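Local coordinates for protein putative carboxymuconolactone decarboxylase (Burkholderia xenovorans, PDB 2QEU) that belongs to the carboxymuconolactone decarboxylase family of AhpD-like proteins and may have peroxiredoxin activity, at residues Val126-Ala129 and Val130-Lys134; Glu133-Leu136 and Ala137-Thr141. All coordinates share one frame; numbering follows the deposited sequence.

Contact 1: residues Val126-Ala129 and Val130-Lys134; sequences VTFA and VEFEK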
ATOM      1  N   VAL B 126     -12.111   5.625 -17.709  1.00  8.15           N
ATOM      2  CA  VAL B 126     -12.524   5.209 -19.040  1.00  8.73           C
ATOM      3  C   VAL B 126     -14.001   5.538 -19.257  1.00 10.13           C
ATOM      4  O   VAL B 126     -14.398   6.070 -20.303  1.00 11.74           O
ATOM      5  CB  VAL B 126     -12.206   3.716 -19.291  1.00  8.23           C
ATOM      6  CG1 VAL B 126     -12.734   3.270 -20.715  1.00  8.84           C
ATOM      7  CG2 VAL B 126     -10.676   3.463 -19.182  1.00  7.99           C
ATOM      8  N   THR B 127     -14.815   5.237 -18.253  1.00  9.30           N
ATOM      9  CA  THR B 127     -16.240   5.587 -18.279  1.00  9.89           C
ATOM     10  C   THR B 127     -16.432   7.101 -18.558  1.00  9.28           C
ATOM     11  O   THR B 127     -17.202   7.514 -19.447  1.00 11.64           O
ATOM     12  CB  THR B 127     -16.928   5.233 -16.984  1.00 14.42           C
ATOM     13  OG1 THR B 127     -16.806   3.828 -16.769  1.00 10.70           O
ATOM     14  CG2 THR B 127     -18.437   5.645 -17.012  1.00 16.40           C
ATOM     15  N   PHE B 128     -15.724   7.917 -17.790  1.00  9.59           N
ATOM     16  CA  PHE B 128     -15.676   9.352 -18.018  1.00  9.95           C
ATOM     17  C   PHE B 128     -15.177   9.701 -19.421  1.00  9.08           C
ATOM     18  O   PHE B 128     -15.801  10.545 -20.095  1.00  9.92           O
ATOM     19  CB  PHE B 128     -14.814  10.052 -16.944  1.00  8.55           C
ATOM     20  CG  PHE B 128     -14.524  11.508 -17.248  1.00  7.80           C
ATOM     21  CD1 PHE B 128     -15.462  12.493 -17.009  1.00 11.07           C
ATOM     22  CD2 PHE B 128     -13.310  11.876 -17.798  1.00  6.81           C
ATOM     23  CE1 PHE B 128     -15.178  13.829 -17.293  1.00  9.00           C
ATOM     24  CE2 PHE B 128     -13.021  13.167 -18.084  1.00 10.31           C
ATOM     25  CZ  PHE B 128     -13.961  14.154 -17.856  1.00 10.40           C
ATOM     26  N   ALA B 129     -14.083   9.072 -19.841  1.00  7.23           N
ATOM     27  CA  ALA B 129     -13.379   9.435 -21.079  1.00  6.23           C
ATOM     28  C   ALA B 129     -14.282   9.260 -22.304  1.00  8.11           C
ATOM     29  O   ALA B 129     -14.275  10.065 -23.240  1.00 10.39           O
ATOM     30  CB  ALA B 129     -12.158   8.578 -21.236  1.00  7.17           C
ATOM     31  N   VAL B 130     -15.040   8.177 -22.301  1.00 10.48           N
ATOM     32  CA  VAL B 130     -15.954   7.892 -23.424  1.00  8.92           C
ATOM     33  C   VAL B 130     -16.973   9.023 -23.625  1.00  9.40           C
ATOM     34  O   VAL B 130     -17.236   9.388 -24.734  1.00  8.40           O
ATOM     35  CB  VAL B 130     -16.623   6.494 -23.250  1.00 10.45           C
ATOM     36  CG1 VAL B 130     -17.853   6.300 -24.220  1.00 15.55           C
ATOM     37  CG2 VAL B 130     -15.519   5.372 -23.407  1.00 11.47           C
ATOM     38  N   GLU B 131     -17.466   9.589 -22.541  1.00  8.15           N
ATOM     39  CA  GLU B 131     -18.373  10.716 -22.601  1.00  7.42           C
ATOM     40  C   GLU B 131     -17.622  12.012 -22.892  1.00  9.28           C
ATOM     41  O   GLU B 131     -18.059  12.843 -23.717  1.00  7.50           O
ATOM     42  CB  GLU B 131     -19.216  10.824 -21.332  1.00 10.91           C
ATOM     43  CG  GLU B 131     -20.044   9.560 -20.996  1.00 15.84           C
ATOM     44  CD  GLU B 131     -20.813   8.974 -22.173  1.00 29.61           C
ATOM     45  OE1 GLU B 131     -21.528   9.751 -22.867  1.00 22.17           O
ATOM     46  OE2 GLU B 131     -20.710   7.737 -22.404  1.00 30.64           O
ATOM     47  N   PHE B 132     -16.469  12.197 -22.269  1.00  8.57           N
ATOM     48  CA  PHE B 132     -15.710  13.425 -22.473  1.00  5.65           C
ATOM     49  C   PHE B 132     -15.161  13.600 -23.901  1.00  5.80           C
ATOM     50  O   PHE B 132     -15.049  14.717 -24.393  1.00  6.72           O
ATOM     51  CB  PHE B 132     -14.566  13.548 -21.447  1.00  6.56           C
ATOM     52  CG  PHE B 132     -13.938  14.928 -21.421  1.00  7.36           C
ATOM     53  CD1 PHE B 132     -14.699  16.049 -21.133  1.00  8.79           C
ATOM     54  CD2 PHE B 132     -12.593  15.094 -21.711  1.00  8.21           C
ATOM     55  CE1 PHE B 132     -14.111  17.281 -21.086  1.00  6.70           C
ATOM     56  CE2 PHE B 132     -12.000  16.325 -21.684  1.00 10.36           C
ATOM     57  CZ  PHE B 132     -12.770  17.433 -21.404  1.00 12.08           C
ATOM     58  N   GLU B 133     -14.871  12.493 -24.556  1.00  6.50           N
ATOM     59  CA  GLU B 133     -14.421  12.501 -25.930  1.00  8.04           C
ATOM     60  C   GLU B 133     -15.499  13.164 -26.781  1.00  6.70           C
ATOM     61  O   GLU B 133     -15.207  13.973 -27.666  1.00  5.48           O
ATOM     62  CB  GLU B 133     -14.236  11.060 -26.398  1.00  6.61           C
ATOM     63  CG  GLU B 133     -13.760  10.966 -27.844  1.00  7.30           C
ATOM     64  CD  GLU B 133     -13.398   9.541 -28.269  1.00 14.97           C
ATOM     65  OE1 GLU B 133     -14.191   8.625 -27.982  1.00 20.31           O
ATOM     66  OE2 GLU B 133     -12.335   9.374 -28.904  1.00 22.09           O
ATOM     67  N   LYS B 134     -16.764  12.828 -26.539  1.00  7.25           N
ATOM     68  CA  LYS B 134     -17.860  13.438 -27.305  1.00  8.69           C
ATOM     69  C   LYS B 134     -18.074  14.891 -26.929  1.00  8.05           C
ATOM     70  O   LYS B 134     -18.358  15.721 -27.808  1.00  5.67           O
ATOM     71  CB  LYS B 134     -19.149  12.666 -27.127  1.00 11.44           C
ATOM     72  CG  LYS B 134     -19.072  11.270 -27.717  1.00 17.38           C
ATOM     73  CD  LYS B 134     -20.331  10.477 -27.477  1.00 26.25           C
ATOM     74  CE  LYS B 134     -20.523  10.157 -26.017  1.00 32.76           C
ATOM     75  NZ  LYS B 134     -21.342   8.922 -25.819  1.00 39.78           N
TER
HETATM   76  O   HOH W   1     -19.281   6.287 -20.444  1.00 21.60           O
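Phe-128 and Phe-132, one helical turn apart, both carry CG anti to the backbone N (chi1 170° and -168°), and this shared choice makes their side chains run alongside each other with the same heading. The rings are near parallel, their planes 17° apart, but slid so far past one another that little face is shared, with centroids 5.2 Å apart. What lies over the Phe-128 face is instead the methylene of Phe-132: its CB sits 4.0 Å from the Phe-128 ring centroid in a CH-pi contact, nearer the ring's margin than its middle. Phe-128 CZ also packs 3.6 Å from Phe-132 CG. The backbone of the same turn is held by Phe-132 N to Phe-128 O, 2.8 Å. On the polar side a water donates to Thr-127 O at 2.6 Å and to Glu-131 OE2 at 2.8 Å, giving that carbonyl a solvent partner. Glu-131, bent at chi2, forms a salt bridge with Lys-134, NZ to Glu-131 OE1 3.1 Å, from above the carboxylate plane. Long charged chains suit this exposed side, while the flat rings offer broad apolar surfaces to helix 82-94, Phe-128 packing on Val-86 and Thr-89 and Phe-132 along Arg-90 and Asn-94. Small Ala-129 lies against Leu-102 of helix 99-113, and Val-126 and Val-130 pack on Tyr-38 of a second subunit.

Contact 2: residues Glu133-Leu136 and Ala137-Thr141; sequences EKEL and AGKRT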
ATOM      1  N   GLU B 133     -14.871  12.493 -24.556  1.00  6.50           N
ATOM      2  CA  GLU B 133     -14.421  12.501 -25.930  1.00  8.04           C
ATOM      3  C   GLU B 133     -15.499  13.164 -26.781  1.00  6.70           C
ATOM      4  O   GLU B 133     -15.207  13.973 -27.666  1.00  5.48           O
ATOM      5  CB  GLU B 133     -14.236  11.060 -26.398  1.00  6.61           C
ATOM      6  CG  GLU B 133     -13.760  10.966 -27.844  1.00  7.30           C
ATOM      7  CD  GLU B 133     -13.398   9.541 -28.269  1.00 14.97           C
ATOM      8  OE1 GLU B 133     -14.191   8.625 -27.982  1.00 20.31           O
ATOM      9  OE2 GLU B 133     -12.335   9.374 -28.904  1.00 22.09           O
ATOM     10  N   LYS B 134     -16.764  12.828 -26.539  1.00  7.25           N
ATOM     11  CA  LYS B 134     -17.860  13.438 -27.305  1.00  8.69           C
ATOM     12  C   LYS B 134     -18.074  14.891 -26.929  1.00  8.05           C
ATOM     13  O   LYS B 134     -18.358  15.721 -27.808  1.00  5.67           O
ATOM     14  CB  LYS B 134     -19.149  12.666 -27.127  1.00 11.44           C
ATOM     15  CG  LYS B 134     -19.072  11.270 -27.717  1.00 17.38           C
ATOM     16  CD  LYS B 134     -20.331  10.477 -27.477  1.00 26.25           C
ATOM     17  CE  LYS B 134     -20.523  10.157 -26.017  1.00 32.76           C
ATOM     18  NZ  LYS B 134     -21.342   8.922 -25.819  1.00 39.78           N
ATOM     19  N   GLU B 135     -17.886  15.207 -25.630  1.00  3.77           N
ATOM     20  CA  GLU B 135     -17.999  16.593 -25.201  1.00  5.37           C
ATOM     21  C   GLU B 135     -16.935  17.437 -25.875  1.00  3.92           C
ATOM     22  O   GLU B 135     -17.222  18.479 -26.452  1.00  3.83           O
ATOM     23  CB  GLU B 135     -17.877  16.693 -23.681  1.00  4.07           C
ATOM     24  CG  GLU B 135     -18.186  18.040 -23.159  1.00  6.83           C
ATOM     25  CD  GLU B 135     -17.815  18.216 -21.678  1.00 10.30           C
ATOM     26  OE1 GLU B 135     -18.141  17.351 -20.863  1.00  9.36           O
ATOM     27  OE2 GLU B 135     -17.178  19.249 -21.362  1.00  8.07           O
ATOM     28  N   LEU B 136     -15.696  16.960 -25.823  0.50  3.69           N
ATOM     29  CA  LEU B 136     -14.600  17.725 -26.406  0.50  5.83           C
ATOM     30  C   LEU B 136     -14.792  17.950 -27.916  0.50  3.29           C
ATOM     31  O   LEU B 136     -14.546  19.047 -28.439  0.50  4.66           O
ATOM     32  CB  LEU B 136     -13.284  17.002 -26.102  0.50  4.44           C
ATOM     33  CG  LEU B 136     -11.972  17.753 -26.276  0.50 10.45           C
ATOM     34  CD1 LEU B 136     -11.964  19.021 -25.422  0.50  5.47           C
ATOM     35  CD2 LEU B 136     -10.869  16.783 -25.875  0.50  6.20           C
ATOM     36  N   ALA B 137     -15.259  16.921 -28.609  1.00  2.88           N
ATOM     37  CA  ALA B 137     -15.578  17.044 -30.047  1.00  3.24           C
ATOM     38  C   ALA B 137     -16.688  18.077 -30.347  1.00  4.19           C
ATOM     39  O   ALA B 137     -16.657  18.747 -31.385  1.00  5.74           O
ATOM     40  CB  ALA B 137     -15.954  15.721 -30.617  1.00  4.27           C
ATOM     41  N   GLY B 138     -17.660  18.226 -29.446  1.00  3.62           N
ATOM     42  CA  GLY B 138     -18.769  19.142 -29.611  1.00  3.57           C
ATOM     43  C   GLY B 138     -18.476  20.604 -29.236  1.00  2.00           C
ATOM     44  O   GLY B 138     -19.329  21.444 -29.340  1.00  2.00           O
ATOM     45  N   LYS B 139     -17.244  20.841 -28.723  1.00  2.00           N
ATOM     46  CA  LYS B 139     -16.804  22.182 -28.330  1.00  4.24           C
ATOM     47  C   LYS B 139     -15.705  22.748 -29.199  1.00  3.73           C
ATOM     48  O   LYS B 139     -15.359  23.912 -29.059  1.00  6.73           O
ATOM     49  CB  LYS B 139     -16.361  22.197 -26.861  1.00  3.27           C
ATOM     50  CG  LYS B 139     -17.397  21.665 -25.908  1.00  5.08           C
ATOM     51  CD  LYS B 139     -16.981  21.832 -24.465  1.00  8.49           C
ATOM     52  CE  LYS B 139     -15.754  21.049 -24.127  1.00  3.77           C
ATOM     53  NZ  LYS B 139     -15.480  20.851 -22.641  1.00 12.48           N
ATOM     54  N   ARG B 140     -15.181  21.926 -30.108  1.00  5.54           N
ATOM     55  CA  ARG B 140     -14.021  22.259 -30.902  1.00  6.35           C
ATOM     56  C   ARG B 140     -14.311  22.059 -32.359  1.00  2.92           C
ATOM     57  O   ARG B 140     -15.044  21.160 -32.705  1.00  4.73           O
ATOM     58  CB  ARG B 140     -12.866  21.327 -30.536  1.00  9.94           C
ATOM     59  CG  ARG B 140     -12.531  21.335 -29.062  1.00 20.58           C
ATOM     60  CD  ARG B 140     -11.298  20.516 -28.767  1.00 30.92           C
ATOM     61  NE  ARG B 140     -10.689  20.942 -27.505  1.00 34.63           N
ATOM     62  CZ  ARG B 140      -9.634  20.350 -26.947  1.00 37.87           C
ATOM     63  NH1 ARG B 140      -9.072  19.301 -27.541  1.00 28.29           N
ATOM     64  NH2 ARG B 140      -9.149  20.813 -25.786  1.00 36.72           N
ATOM     65  N   THR B 141     -13.654  22.846 -33.184  1.00  2.00           N
ATOM     66  CA  THR B 141     -13.785  22.760 -34.637  1.00  2.02           C
ATOM     67  C   THR B 141     -13.220  21.410 -35.165  1.00  8.67           C
ATOM     68  O   THR B 141     -12.303  20.854 -34.609  1.00  7.59           O
ATOM     69  CB  THR B 141     -13.151  23.960 -35.313  1.00  5.78           C
ATOM     70  OG1 THR B 141     -13.780  25.153 -34.808  1.00  6.91           O
ATOM     71  CG2 THR B 141     -13.380  23.927 -36.838  1.00  5.32           C
ATOM     72  OXT THR B 141     -13.712  20.862 -36.160  1.00 13.80           O
TER
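The C-terminal end of helix 122-137 and the tail that follows it form this contact, in which Glu-135 and Lys-139 are joined by a salt bridge across one turn. Lys-139 NZ lies 2.7 Å from Glu-135 OE2, meeting it on the anti side and 20° out of the carboxylate plane. The two side chains reach each other obliquely: Glu-135 runs extended beyond CG, whereas Lys-139 starts with CG beside its backbone N (chi1 -54°), which brings that CG 3.2 Å from Glu-135 O, and a bend at chi3 then directs NZ to the acid. A long, flexible lysine suits this place, since it can follow the backbone and still deliver its ammonium. Main-chain bonds carry the helical pairing into the tail. Ala-137 N reaches Glu-133 O at 3.1 Å, and Gly-138 N binds Lys-134 O at 3.1 Å, with a second, weak bond to Glu-135 O; these two small residues fit easily where the tail leaves the helix. Lys-139 N bonds to Leu-136 O, three residues back, at 3.3 Å, approaching from well above the carbonyl plane. The chain then becomes extended at Arg-140. Its guanidinium lies with one face against the Leu-136 side chain, an apolar partner for a flat cation, although the modelled separation there is too short to be trusted and Leu-136 has two conformers. Leu-136 also touches Asn-94 of helix 82-94, and the backbone O of Asn-94 accepts a weak hydrogen bond from Arg-140 NH2.

In the fold
From the N terminus, the chain passes through seven earlier helices before reaching helix 122-137, which carries both contacts. Contact 1 occupies its middle, and contact 2 follows directly, running off its end into the C-terminal tail. Both are local, so neither closes a long loop; they overlap at Glu-133 and Lys-134 rather than cross, with centres about 11 Å apart. Phe-132 and Lys-139 pack where the two meet. Helix 82-94 is a common neighbour, with Asn-94 touched from both. Contact 1 additionally faces helix 99-113 and another subunit, whereas contact 2 lies at the surface.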